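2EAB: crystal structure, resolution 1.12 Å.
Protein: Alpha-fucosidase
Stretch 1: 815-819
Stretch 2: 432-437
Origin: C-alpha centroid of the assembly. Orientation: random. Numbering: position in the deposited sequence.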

# COMPACT_ATOMS: atom_id res chain seq x y z
N SER A 815 -16.94 11.68 7.73
CA SER A 815 -16.23 12.34 8.81
C SER A 815 -14.90 11.66 9.04
O SER A 815 -14.77 10.45 8.85
CB SER A 815 -17.07 12.35 10.10
OG SER A 815 -17.34 11.03 10.55
N GLY A 816 -13.91 12.46 9.43
CA GLY A 816 -12.63 11.91 9.86
C GLY A 816 -11.56 11.76 8.80
O GLY A 816 -10.51 11.19 9.09
N LEU A 817 -11.80 12.26 7.59
CA LEU A 817 -10.73 12.28 6.58
C LEU A 817 -9.67 13.30 6.99
O LEU A 817 -9.94 14.17 7.82
CB LEU A 817 -11.28 12.60 5.20
CG LEU A 817 -12.37 11.66 4.67
CD1 LEU A 817 -12.73 12.03 3.24
CD2 LEU A 817 -11.94 10.19 4.74
N VAL A 818 -8.48 13.19 6.42
CA VAL A 818 -7.40 14.11 6.76
C VAL A 818 -6.90 14.79 5.50
O VAL A 818 -6.69 14.13 4.46
CB VAL A 818 -6.24 13.41 7.52
CG1 VAL A 818 -5.24 14.44 8.03
CG2 VAL A 818 -6.78 12.60 8.69
N ALA A 819 -6.72 16.11 5.60
CA ALA A 819 -6.14 16.92 4.54
C ALA A 819 -4.72 17.33 4.90
O ALA A 819 -4.36 17.47 6.08
CB ALA A 819 -6.99 18.16 4.31
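Stretch 2 (432-437) TYSANM

A compact turn, T432 to M437, docks against a short part of a β-strand through two hydrogen bonds and the side chain of V818, making a small, local contact between segments far apart in the chain. The two stretches together bury 240 Å².

Stretch 1 is extended, apart from G816, whose phi/psi of 93/6 interrupts the strand geometry. Stretch 2 is folded back on itself. T432 to S434 have helical backbone angles without a regular helical bond pattern, and a type I β turn runs from Y433 to N436, closed by the bond from N436 N to Y433 O at 3.0 Å. A second backbone bond, from M437 N to T432 O at 2.9 Å, spans the turn. N436 itself has positive phi and psi (63/50), a conformation that asparagine tolerates better than most residues with a side chain.

The register runs in opposite senses: V818 lies nearest S434, with CA atoms 4.6 Å apart, while L817 lies nearest A435, their CA atoms 5.2 Å apart. The pairing is confined to these residues, and stretch 2 is a turn, not a strand. At its centre V818 N donates to S434 O at 2.9 Å, with an angle of 155° at the hydrogen. S434 O also receives a CA-H...O contact from L817 CA at 3.3 Å, and S434 CA makes another to V818 O at 3.5 Å, so the backbones approach closely around S434.

V818 points toward the turn and has the largest share of the contact in its stretch. Its CB lies 3.4 Å from Y433 O, and its CG2 reaches 3.5 Å from N436 CG. A β-branched residue suits this place: it favours the extended backbone, and its CG2 packs against the turn. The CA-to-CB bond of L817 points away overall, although its CB still lies 3.6 Å from S434 O.

N436 also points toward the strand. With chi1 at -150° (t), its amide ND2 donates to G816 O at 2.9 Å, so a side chain satisfies a strand carbonyl. G816 suits its place for a local reason: at its backbone angles a CB would be jammed against the carbonyl O of S815.

The remaining side chains face other surroundings. The CA-to-CB bond of Y433 points sideways, but its ring leads away, and its OH is hydrogen-bonded elsewhere in the structure. S434 serves this contact mainly through its backbone, although its CB, pointing away overall, still lies 3.9 Å from V818 O; its OG is satisfied elsewhere in the structure. The small A435 points away.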

# COMPACT_ATOMS: atom_id res chain seq x y z
N THR A 432 -3.36 5.81 3.39
CA THR A 432 -2.93 5.72 4.78
C THR A 432 -3.11 7.03 5.55
O THR A 432 -3.46 7.02 6.72
CB THR A 432 -1.47 5.25 4.85
OG1 THR A 432 -1.28 4.19 3.91
CG2 THR A 432 -1.11 4.78 6.25
N TYR A 433 -2.85 8.15 4.88
CA TYR A 433 -2.97 9.44 5.53
C TYR A 433 -4.36 10.06 5.40
O TYR A 433 -4.94 10.50 6.39
CB TYR A 433 -1.90 10.40 5.00
CG TYR A 433 -0.52 9.79 4.96
CD1 TYR A 433 0.20 9.58 6.13
CD2 TYR A 433 0.06 9.41 3.75
CE1 TYR A 433 1.46 9.01 6.10
CE2 TYR A 433 1.32 8.84 3.70
CZ TYR A 433 2.02 8.65 4.88
OH TYR A 433 3.28 8.10 4.86
N SER A 434 -4.89 10.07 4.18
CA SER A 434 -6.19 10.69 3.92
C SER A 434 -7.31 9.97 4.68
O SER A 434 -8.28 10.61 5.09
CB SER A 434 -6.48 10.76 2.42
OG SER A 434 -6.61 9.46 1.87
N ALA A 435 -7.16 8.66 4.87
CA ALA A 435 -8.13 7.88 5.63
C ALA A 435 -7.79 7.78 7.12
O ALA A 435 -8.29 6.90 7.82
CB ALA A 435 -8.35 6.50 5.01
N ASN A 436 -6.95 8.70 7.61
CA ASN A 436 -6.72 8.87 9.05
C ASN A 436 -6.09 7.65 9.73
O ASN A 436 -6.56 7.17 10.76
CB ASN A 436 -8.02 9.29 9.76
CG ASN A 436 -7.79 10.16 10.98
OD1 ASN A 436 -6.71 10.17 11.57
ND2 ASN A 436 -8.82 10.90 11.37
N MET A 437 -5.02 7.15 9.12
CA MET A 437 -4.25 6.04 9.68
C MET A 437 -2.76 6.35 9.58
O MET A 437 -1.94 5.45 9.37
CB MET A 437 -4.55 4.74 8.91
CG MET A 437 -6.02 4.36 8.91
SD MET A 437 -6.36 2.84 8.02
CE MET A 437 -5.95 3.33 6.34